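Local coordinates for RNA-dependent RNA Polymerase (Bombyx mori cytoplasmic polyhedrosis virus, PDB 6TZ0), which catalyses RNA-templated RNA synthesis, making plus strands by conservative transcription and, after core assembly, probably the complementary minus strands of the double-stranded genome, at residues Asp157-Gln161 against Arg773-Leu777; Glu859-Thr865 against His1185-Thr1191; Phe1059-Gly1063 against Ser1157-Leu1161; Leu1161-Pro1165 against Arg1197-Val1201. One frame throughout, in Å; residues are numbered along the deposited sequence.

Contact 1 (Asp157-Gln161 against Arg773-Leu777); sequences DVWYQ and RPEGL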
# COMPACT_ATOMS: atom_id res chain seq x y z
N ASP A 157 -19.68 -36.55 2.23
CA ASP A 157 -20.46 -37.73 2.57
C ASP A 157 -21.93 -37.56 2.19
O ASP A 157 -22.55 -38.48 1.65
CB ASP A 157 -20.36 -38.05 4.06
CG ASP A 157 -19.01 -38.57 4.45
OD1 ASP A 157 -18.30 -39.11 3.59
OD2 ASP A 157 -18.67 -38.46 5.65
N VAL A 158 -22.49 -36.38 2.47
CA VAL A 158 -23.91 -36.18 2.17
C VAL A 158 -24.13 -36.04 0.66
O VAL A 158 -25.14 -36.51 0.13
CB VAL A 158 -24.44 -34.97 2.96
CG1 VAL A 158 -25.87 -34.62 2.59
CG2 VAL A 158 -24.39 -35.30 4.42
N TRP A 159 -23.16 -35.47 -0.06
CA TRP A 159 -23.31 -35.37 -1.51
C TRP A 159 -23.20 -36.73 -2.18
O TRP A 159 -24.07 -37.10 -2.98
CB TRP A 159 -22.28 -34.42 -2.10
CG TRP A 159 -22.50 -34.13 -3.56
CD1 TRP A 159 -21.97 -34.82 -4.62
CD2 TRP A 159 -23.26 -33.07 -4.13
NE1 TRP A 159 -22.38 -34.27 -5.80
CE2 TRP A 159 -23.18 -33.19 -5.53
CE3 TRP A 159 -24.03 -32.03 -3.60
CZ2 TRP A 159 -23.82 -32.31 -6.39
CZ3 TRP A 159 -24.66 -31.16 -4.45
CH2 TRP A 159 -24.55 -31.31 -5.84
N TYR A 160 -22.16 -37.49 -1.88
CA TYR A 160 -21.94 -38.74 -2.60
C TYR A 160 -22.61 -39.95 -1.97
O TYR A 160 -22.49 -41.05 -2.52
CB TYR A 160 -20.44 -39.00 -2.76
CG TYR A 160 -19.83 -38.10 -3.79
CD1 TYR A 160 -19.86 -38.44 -5.14
CD2 TYR A 160 -19.27 -36.88 -3.44
CE1 TYR A 160 -19.32 -37.62 -6.09
CE2 TYR A 160 -18.73 -36.05 -4.39
CZ TYR A 160 -18.76 -36.42 -5.71
OH TYR A 160 -18.22 -35.60 -6.66
N GLN A 161 -23.26 -39.79 -0.81
CA GLN A 161 -24.08 -40.79 -0.11
C GLN A 161 -23.31 -42.03 0.34
O GLN A 161 -23.90 -42.95 0.90
CB GLN A 161 -25.29 -41.22 -0.95
CG GLN A 161 -26.29 -40.13 -1.21
CD GLN A 161 -27.49 -40.64 -1.98
OE1 GLN A 161 -27.61 -41.83 -2.26
NE2 GLN A 161 -28.38 -39.73 -2.36
N ARG A 773 -19.39 -26.46 -10.50
CA ARG A 773 -20.63 -26.98 -9.94
C ARG A 773 -20.99 -26.15 -8.70
O ARG A 773 -20.47 -26.42 -7.61
CB ARG A 773 -20.54 -28.46 -9.60
CG ARG A 773 -21.85 -29.05 -9.14
CD ARG A 773 -21.81 -30.55 -8.90
NE ARG A 773 -20.96 -30.95 -7.78
CZ ARG A 773 -19.94 -31.78 -7.88
NH1 ARG A 773 -19.63 -32.32 -9.05
NH2 ARG A 773 -19.23 -32.09 -6.81
N PRO A 774 -21.86 -25.15 -8.84
CA PRO A 774 -22.18 -24.29 -7.69
C PRO A 774 -23.07 -24.93 -6.64
O PRO A 774 -23.12 -24.42 -5.51
CB PRO A 774 -22.90 -23.10 -8.35
CG PRO A 774 -22.45 -23.11 -9.76
CD PRO A 774 -22.30 -24.55 -10.11
N GLU A 775 -23.75 -26.03 -6.96
CA GLU A 775 -24.66 -26.65 -6.00
C GLU A 775 -23.90 -27.37 -4.88
O GLU A 775 -24.29 -27.29 -3.71
CB GLU A 775 -25.60 -27.60 -6.73
CG GLU A 775 -26.62 -28.29 -5.84
CD GLU A 775 -27.64 -27.34 -5.25
OE1 GLU A 775 -27.94 -26.30 -5.89
OE2 GLU A 775 -28.13 -27.62 -4.14
N GLY A 776 -22.82 -28.07 -5.24
CA GLY A 776 -21.97 -28.66 -4.22
C GLY A 776 -21.27 -27.62 -3.37
O GLY A 776 -21.02 -27.84 -2.19
N LEU A 777 -20.99 -26.46 -3.95
CA LEU A 777 -20.46 -25.34 -3.19
C LEU A 777 -21.51 -24.78 -2.23
O LEU A 777 -21.18 -24.33 -1.13
CB LEU A 777 -19.95 -24.29 -4.17
CG LEU A 777 -19.28 -22.99 -3.75
CD1 LEU A 777 -18.14 -22.73 -4.69
CD2 LEU A 777 -20.28 -21.91 -3.93
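Start with Trp159, which reaches across. Its chi1 is t (-173°) and chi2 -91°, which carries the indole from the last turn of its helix against the first turn of helix 774-786. Gly776 lies over one face of the six-membered ring in a CH-pi contact, its CA 4.1 Å from the ring centroid. Trp159 CZ3 stands 3.7 Å from Gly776 N; a CB on Gly776 would crowd Arg773 NE, so the glycine leaves room for the arginine. At the ring edge, Trp159 CH2 meets Glu775 CG at 3.7 Å. Arg773 is extended through chi1 and chi2 (both t) and bends at chi3 (p, 67°), so that Trp159 NE1 lies over one guanidinium face and Arg773 NE is 3.5 Å from Trp159 CZ2. Tyr160, with chi1 m, brings OH to 3.7 Å from Arg773 NH2. The contact joins the C-terminal end of helix 145-160 to the N-terminal end of helix 774-786, with helix 206-218 packing on both aromatics and Arg16 in a cation-pi contact with Trp159.

Contact 2 (Glu859-Thr865 against His1185-Thr1191); sequences EDESMFT and HILRSIT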
# COMPACT_ATOMS: atom_id res chain seq x y z
N GLU A 859 -38.95 -23.68 -2.73
CA GLU A 859 -37.99 -23.77 -3.81
C GLU A 859 -36.57 -23.89 -3.30
O GLU A 859 -36.18 -23.24 -2.33
CB GLU A 859 -38.14 -22.56 -4.73
CG GLU A 859 -39.41 -22.64 -5.56
CD GLU A 859 -39.71 -21.37 -6.31
OE1 GLU A 859 -39.07 -20.34 -6.01
OE2 GLU A 859 -40.57 -21.41 -7.21
N ASP A 860 -35.79 -24.76 -3.96
CA ASP A 860 -34.36 -24.90 -3.69
C ASP A 860 -33.69 -23.62 -4.16
O ASP A 860 -33.48 -23.41 -5.35
CB ASP A 860 -33.81 -26.12 -4.42
CG ASP A 860 -32.41 -26.50 -3.97
OD1 ASP A 860 -31.84 -25.84 -3.08
OD2 ASP A 860 -31.87 -27.48 -4.52
N GLU A 861 -33.34 -22.76 -3.20
CA GLU A 861 -32.91 -21.41 -3.53
C GLU A 861 -31.53 -21.43 -4.17
O GLU A 861 -30.59 -22.00 -3.62
CB GLU A 861 -32.90 -20.53 -2.28
CG GLU A 861 -34.28 -20.32 -1.69
CD GLU A 861 -34.27 -19.40 -0.50
OE1 GLU A 861 -33.17 -18.99 -0.07
OE2 GLU A 861 -35.36 -19.09 0.02
N SER A 862 -31.43 -20.83 -5.34
CA SER A 862 -30.27 -20.98 -6.19
C SER A 862 -29.15 -20.05 -5.71
O SER A 862 -29.28 -19.35 -4.71
CB SER A 862 -30.64 -20.70 -7.64
OG SER A 862 -29.54 -20.88 -8.50
N MET A 863 -28.06 -20.04 -6.45
CA MET A 863 -26.91 -19.22 -6.09
C MET A 863 -27.08 -17.76 -6.46
O MET A 863 -26.17 -16.96 -6.21
CB MET A 863 -25.66 -19.78 -6.75
CG MET A 863 -25.39 -21.21 -6.35
SD MET A 863 -25.30 -21.38 -4.57
CE MET A 863 -23.79 -20.50 -4.27
N PHE A 864 -28.22 -17.38 -7.03
CA PHE A 864 -28.48 -16.01 -7.44
C PHE A 864 -29.62 -15.40 -6.65
O PHE A 864 -30.23 -14.42 -7.10
CB PHE A 864 -28.81 -15.96 -8.93
CG PHE A 864 -27.76 -16.54 -9.79
CD1 PHE A 864 -26.58 -15.87 -10.02
CD2 PHE A 864 -27.95 -17.77 -10.39
CE1 PHE A 864 -25.63 -16.41 -10.82
CE2 PHE A 864 -27.00 -18.31 -11.21
CZ PHE A 864 -25.83 -17.63 -11.42
N THR A 865 -29.94 -15.94 -5.48
CA THR A 865 -31.05 -15.40 -4.72
C THR A 865 -30.61 -14.19 -3.92
O THR A 865 -29.46 -14.07 -3.48
CB THR A 865 -31.66 -16.48 -3.81
OG1 THR A 865 -32.76 -15.93 -3.09
CG2 THR A 865 -30.64 -17.02 -2.84
N HIS A 1185 -37.92 -13.53 -8.24
CA HIS A 1185 -38.42 -14.90 -8.28
C HIS A 1185 -37.74 -15.72 -9.37
O HIS A 1185 -37.49 -16.92 -9.18
CB HIS A 1185 -39.93 -14.92 -8.48
CG HIS A 1185 -40.51 -16.30 -8.51
ND1 HIS A 1185 -40.66 -17.02 -9.68
CD2 HIS A 1185 -40.95 -17.11 -7.52
CE1 HIS A 1185 -41.19 -18.20 -9.41
NE2 HIS A 1185 -41.37 -18.28 -8.10
N ILE A 1186 -37.45 -15.11 -10.52
CA ILE A 1186 -36.84 -15.87 -11.60
C ILE A 1186 -35.38 -16.19 -11.27
O ILE A 1186 -34.92 -17.30 -11.51
CB ILE A 1186 -37.01 -15.13 -12.93
CG1 ILE A 1186 -38.48 -15.21 -13.35
CG2 ILE A 1186 -36.18 -15.74 -14.02
CD1 ILE A 1186 -38.86 -14.25 -14.42
N LEU A 1187 -34.65 -15.24 -10.67
CA LEU A 1187 -33.29 -15.56 -10.23
C LEU A 1187 -33.26 -16.54 -9.07
O LEU A 1187 -32.30 -17.30 -8.93
CB LEU A 1187 -32.53 -14.30 -9.81
CG LEU A 1187 -32.02 -13.30 -10.83
CD1 LEU A 1187 -31.41 -12.15 -10.07
CD2 LEU A 1187 -30.98 -13.94 -11.73
N ARG A 1188 -34.29 -16.54 -8.22
CA ARG A 1188 -34.28 -17.37 -7.03
C ARG A 1188 -34.49 -18.85 -7.36
O ARG A 1188 -34.04 -19.72 -6.62
CB ARG A 1188 -35.34 -16.85 -6.06
CG ARG A 1188 -35.48 -17.52 -4.70
CD ARG A 1188 -36.68 -18.44 -4.68
NE ARG A 1188 -36.92 -19.00 -3.36
CZ ARG A 1188 -37.70 -18.45 -2.44
NH1 ARG A 1188 -38.32 -17.31 -2.69
NH2 ARG A 1188 -37.87 -19.04 -1.27
N SER A 1189 -35.13 -19.15 -8.49
CA SER A 1189 -35.58 -20.51 -8.78
C SER A 1189 -35.22 -20.93 -10.20
O SER A 1189 -36.07 -21.37 -10.97
CB SER A 1189 -37.08 -20.62 -8.58
OG SER A 1189 -37.78 -19.80 -9.49
N ILE A 1190 -33.95 -20.79 -10.57
CA ILE A 1190 -33.53 -21.14 -11.92
C ILE A 1190 -33.45 -22.66 -12.08
O ILE A 1190 -33.54 -23.19 -13.19
CB ILE A 1190 -32.19 -20.47 -12.26
CG1 ILE A 1190 -32.26 -19.02 -11.83
CG2 ILE A 1190 -31.94 -20.45 -13.76
CD1 ILE A 1190 -31.00 -18.28 -12.01
N THR A 1191 -33.29 -23.37 -10.96
CA THR A 1191 -33.02 -24.81 -11.01
C THR A 1191 -34.24 -25.60 -11.47
O THR A 1191 -34.09 -26.67 -12.08
CB THR A 1191 -32.58 -25.30 -9.64
OG1 THR A 1191 -33.63 -25.08 -8.69
CG2 THR A 1191 -31.36 -24.54 -9.19
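Arg1188 has the largest area covered in this contact, 121 Å². Arg1188 NH2 makes a close salt bridge to Glu861 OE2 (2.8 Å), while Glu859 OE1 sits 3.7 Å from Arg1188 NE, well out of the guanidinium plane, a longer pair held by charge alone. The two glutamates and the arginine form one network. Glu861 OE1 is satisfied by Lys871 and Ala847 N, and Asp860 OD1 pairs with Lys778. The backbone carbonyl of Arg1188 accepts a good hydrogen bond from Ser862 N (3.1 Å). One residue on, Ser1189 OG donates to His1185 O at 2.9 Å, and His1185 NE2 gives a weak bond to Glu859 OE2 (3.4 Å). Alongside the charges, Phe864 packs CD2 on Ile1190 CD1 (3.5 Å) and CB on Leu1187 CD2 (4.1 Å). The loop 859-865 is laid over the C-terminal end of helix 1174-1188; Met863 turns the other way onto helix 774-786, Ile1190 also touches helix 1054-1062, and helix 873-878 flanks Glu861 and Arg1188.

Contact 3 (Phe1059-Gly1063 against Ser1157-Leu1161); sequences FALLG and SAERL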
# COMPACT_ATOMS: atom_id res chain seq x y z
N PHE A 1059 -28.76 -16.61 -18.37
CA PHE A 1059 -28.28 -15.65 -19.37
C PHE A 1059 -29.18 -15.67 -20.60
O PHE A 1059 -29.48 -14.62 -21.17
CB PHE A 1059 -26.84 -15.97 -19.72
CG PHE A 1059 -26.13 -14.91 -20.51
CD1 PHE A 1059 -25.76 -13.72 -19.90
CD2 PHE A 1059 -25.77 -15.12 -21.83
CE1 PHE A 1059 -25.08 -12.75 -20.61
CE2 PHE A 1059 -25.09 -14.15 -22.54
CZ PHE A 1059 -24.75 -12.97 -21.93
N ALA A 1060 -29.64 -16.86 -20.99
CA ALA A 1060 -30.53 -17.01 -22.13
C ALA A 1060 -31.93 -16.47 -21.87
O ALA A 1060 -32.67 -16.23 -22.83
CB ALA A 1060 -30.62 -18.48 -22.51
N LEU A 1061 -32.32 -16.31 -20.61
CA LEU A 1061 -33.62 -15.73 -20.30
C LEU A 1061 -33.57 -14.24 -20.02
O LEU A 1061 -34.35 -13.48 -20.59
CB LEU A 1061 -34.26 -16.44 -19.11
CG LEU A 1061 -34.79 -17.86 -19.25
CD1 LEU A 1061 -35.29 -18.31 -17.91
CD2 LEU A 1061 -35.89 -17.92 -20.27
N LEU A 1062 -32.67 -13.80 -19.14
CA LEU A 1062 -32.66 -12.42 -18.70
C LEU A 1062 -31.77 -11.52 -19.54
O LEU A 1062 -32.00 -10.31 -19.61
CB LEU A 1062 -32.21 -12.30 -17.24
CG LEU A 1062 -33.19 -12.56 -16.09
CD1 LEU A 1062 -34.45 -11.74 -16.24
CD2 LEU A 1062 -33.49 -14.03 -15.91
N GLY A 1063 -30.74 -12.09 -20.16
CA GLY A 1063 -29.83 -11.32 -20.99
C GLY A 1063 -28.63 -10.84 -20.21
O GLY A 1063 -28.41 -11.18 -19.04
N SER A 1157 -35.56 -6.45 -17.11
CA SER A 1157 -35.29 -7.54 -18.04
C SER A 1157 -36.16 -8.77 -17.82
O SER A 1157 -36.13 -9.68 -18.66
CB SER A 1157 -33.82 -7.95 -17.94
OG SER A 1157 -33.54 -8.52 -16.67
N ALA A 1158 -36.95 -8.82 -16.75
CA ALA A 1158 -37.85 -9.93 -16.49
C ALA A 1158 -39.29 -9.64 -16.86
O ALA A 1158 -40.15 -10.51 -16.65
CB ALA A 1158 -37.78 -10.33 -15.02
N GLU A 1159 -39.60 -8.46 -17.41
CA GLU A 1159 -40.99 -8.13 -17.68
C GLU A 1159 -41.52 -8.86 -18.91
O GLU A 1159 -42.74 -8.94 -19.08
CB GLU A 1159 -41.18 -6.62 -17.84
CG GLU A 1159 -40.62 -5.98 -19.11
CD GLU A 1159 -41.65 -5.80 -20.21
OE1 GLU A 1159 -42.87 -5.80 -19.91
OE2 GLU A 1159 -41.24 -5.64 -21.38
N ARG A 1160 -40.64 -9.41 -19.74
CA ARG A 1160 -41.10 -10.16 -20.90
C ARG A 1160 -41.46 -11.59 -20.54
O ARG A 1160 -42.03 -12.30 -21.37
CB ARG A 1160 -40.03 -10.12 -22.00
CG ARG A 1160 -38.84 -11.05 -21.83
CD ARG A 1160 -38.98 -12.20 -22.80
NE ARG A 1160 -37.99 -13.25 -22.65
CZ ARG A 1160 -36.86 -13.33 -23.35
NH1 ARG A 1160 -36.58 -12.40 -24.25
NH2 ARG A 1160 -36.03 -14.34 -23.15
N LEU A 1161 -41.14 -12.03 -19.32
CA LEU A 1161 -41.25 -13.43 -18.94
C LEU A 1161 -42.50 -13.74 -18.13
O LEU A 1161 -42.87 -14.92 -18.04
CB LEU A 1161 -40.02 -13.83 -18.12
CG LEU A 1161 -38.70 -13.87 -18.87
CD1 LEU A 1161 -37.55 -14.05 -17.91
CD2 LEU A 1161 -38.73 -15.01 -19.86
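Three leucines do most of the work. Leu1062, the last residue of helix 1054-1062, has the largest area covered, 77 Å²; its CA-to-CB bond points sideways, but chi1 and chi2, both m, swing the isobutyl group over to the loop. There CD1 of Leu1062 gathers three neighbours: Ser1157 OG at 3.4 Å, Ala1158 CB at 3.8 Å and Leu1161 CD1 at 4.2 Å. The Ser1157 hydroxyl is engaged elsewhere, hydrogen-bonded to Asn1154 O and Ser1152 OG, so its meeting with the methyl is simple van der Waals contact. Leu1061, second in buried area, sets CD2 against Leu1161 CD2 at 4.1 Å. Leu1161 therefore presents one methyl to each leucine of the helix, and Leu1161 N also bonds to Ala1158 O (3.2 Å). Beside this apolar patch, Arg1160 NH2 comes within 3.2 Å of Leu1061 O, but the carbonyl lies over a guanidinium face and the angle is too poor for a hydrogen bond. Gly1063 then ends the helix with a positive phi and backbone angles that call for glycine. Ile1186 of helix 1174-1188 packs on both Leu1062 and Leu1161. This is a helix C-terminus seated by its leucines on a 3-10 turn and the loop that runs into strand 1162-1163, within the C-terminal region of this reoviral polymerase.

Contact 4 (Leu1161-Pro1165 against Arg1197-Val1201); sequences LVRIP and RLGMV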
# COMPACT_ATOMS: atom_id res chain seq x y z
N LEU A 1161 -41.14 -12.03 -19.32
CA LEU A 1161 -41.25 -13.43 -18.94
C LEU A 1161 -42.50 -13.74 -18.13
O LEU A 1161 -42.87 -14.92 -18.04
CB LEU A 1161 -40.02 -13.83 -18.12
CG LEU A 1161 -38.70 -13.87 -18.87
CD1 LEU A 1161 -37.55 -14.05 -17.91
CD2 LEU A 1161 -38.73 -15.01 -19.86
N VAL A 1162 -43.14 -12.74 -17.52
CA VAL A 1162 -44.23 -12.94 -16.58
C VAL A 1162 -45.43 -12.14 -17.05
O VAL A 1162 -45.32 -10.94 -17.33
CB VAL A 1162 -43.82 -12.53 -15.15
CG1 VAL A 1162 -45.00 -12.63 -14.20
CG2 VAL A 1162 -42.68 -13.40 -14.66
N ARG A 1163 -46.59 -12.80 -17.14
CA ARG A 1163 -47.83 -12.14 -17.52
C ARG A 1163 -48.52 -11.62 -16.27
O ARG A 1163 -48.98 -12.40 -15.43
CB ARG A 1163 -48.74 -13.10 -18.28
CG ARG A 1163 -50.01 -12.45 -18.77
CD ARG A 1163 -50.83 -13.37 -19.67
NE ARG A 1163 -51.40 -14.52 -18.97
CZ ARG A 1163 -52.56 -14.50 -18.32
NH1 ARG A 1163 -53.27 -13.38 -18.26
NH2 ARG A 1163 -53.01 -15.60 -17.73
N ILE A 1164 -48.59 -10.30 -16.15
CA ILE A 1164 -49.23 -9.64 -15.02
C ILE A 1164 -50.55 -9.06 -15.51
O ILE A 1164 -50.55 -8.29 -16.48
CB ILE A 1164 -48.34 -8.53 -14.43
CG1 ILE A 1164 -47.04 -9.13 -13.90
CG2 ILE A 1164 -49.07 -7.79 -13.33
CD1 ILE A 1164 -45.99 -8.11 -13.62
N PRO A 1165 -51.68 -9.41 -14.90
CA PRO A 1165 -52.98 -8.85 -15.32
C PRO A 1165 -53.07 -7.37 -15.04
O PRO A 1165 -52.60 -6.90 -13.99
CB PRO A 1165 -53.99 -9.64 -14.48
CG PRO A 1165 -53.28 -10.90 -14.14
CD PRO A 1165 -51.85 -10.51 -13.94
N ARG A 1197 -43.73 -19.74 -19.38
CA ARG A 1197 -44.11 -18.39 -19.01
C ARG A 1197 -44.86 -18.40 -17.68
O ARG A 1197 -45.66 -19.29 -17.42
CB ARG A 1197 -44.96 -17.75 -20.11
CG ARG A 1197 -45.26 -16.28 -19.89
CD ARG A 1197 -46.00 -15.64 -21.05
NE ARG A 1197 -47.37 -16.13 -21.17
CZ ARG A 1197 -48.18 -15.81 -22.17
NH1 ARG A 1197 -47.75 -15.01 -23.14
NH2 ARG A 1197 -49.41 -16.29 -22.21
N LEU A 1198 -44.58 -17.41 -16.85
CA LEU A 1198 -45.20 -17.31 -15.54
C LEU A 1198 -46.38 -16.35 -15.55
O LEU A 1198 -46.47 -15.44 -16.38
CB LEU A 1198 -44.19 -16.86 -14.49
CG LEU A 1198 -43.05 -17.85 -14.24
CD1 LEU A 1198 -42.04 -17.28 -13.27
CD2 LEU A 1198 -43.60 -19.16 -13.74
N GLY A 1199 -47.30 -16.57 -14.62
CA GLY A 1199 -48.42 -15.68 -14.39
C GLY A 1199 -48.51 -15.30 -12.93
O GLY A 1199 -48.55 -16.18 -12.06
N MET A 1200 -48.52 -14.01 -12.63
CA MET A 1200 -48.40 -13.54 -11.25
C MET A 1200 -49.78 -13.34 -10.64
O MET A 1200 -50.66 -12.73 -11.25
CB MET A 1200 -47.61 -12.24 -11.20
CG MET A 1200 -47.26 -11.78 -9.80
SD MET A 1200 -46.26 -10.28 -9.77
CE MET A 1200 -47.49 -9.06 -10.15
N VAL A 1201 -49.96 -13.86 -9.42
CA VAL A 1201 -51.16 -13.63 -8.64
C VAL A 1201 -50.78 -12.85 -7.39
O VAL A 1201 -49.68 -13.03 -6.85
CB VAL A 1201 -51.88 -14.96 -8.28
CG1 VAL A 1201 -52.43 -15.60 -9.54
CG2 VAL A 1201 -50.93 -15.92 -7.62
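Val1162 and Met1200 make the apolar centre: CG1 of Val1162 lies 4.0 Å from Met1200 CB, and CG2 of Val1162 lies 3.8 Å from Leu1198 CB. Further along, Met1200 curls its CE methyl, with chi3 p, to within 3.8 Å of Ile1164 CG2. Helix 1174-1188 covers this face, Ser1182 touching Val1162 and Tyr1178 reaching both Ile1164 and Met1200. The two strands run parallel, as in a beta-alpha-beta unit: strand 1162-1163, helix 1174-1188, strand 1196-1202. Their pairing is a short parallel ladder, Val1162 with Leu1198 and Arg1163 with Gly1199. Leu1198 N donates to Leu1161 O (3.2 Å), Arg1163 N to Leu1198 O (2.7 Å), and Met1200 N to Arg1163 O (3.3 Å). Two CA-H...O contacts fill in, Val1162 CA to Leu1198 O at 3.4 Å and Gly1199 CA to Arg1163 O at 3.5 Å. On the face carrying Arg1163, that side chain stands close beside Arg1197, with Arg1163 NE 4.2 Å from Arg1197 NH2; both arginines form salt bridges to Glu1027, on the neighbouring antiparallel strand 1022-1027, which probably offsets the repulsion.

Overall arrangement
From the N terminus, the chain leaves 157-161 and runs through the polymerase domain before 773-777 closes contact 1, a loop of 611 residues. Contact 2 opens only afterwards, at 859-865, yet the two touch: Met863 packs on Pro774 and Leu777. Nested within the loop that contact 2 closes is contact 3, joining 1059-1063 to 1157-1161. Contact 4 starts on Leu1161, where contact 3 ends, and crosses contact 2, because 1185-1191 falls between its two strands. Ile1186 of helix 1174-1188 touches Leu1062, Leu1161 and Val1162, bringing contacts 2, 3 and 4 together. A continuous path therefore leads from N-terminal helix 145-160 to the C-terminal sheet.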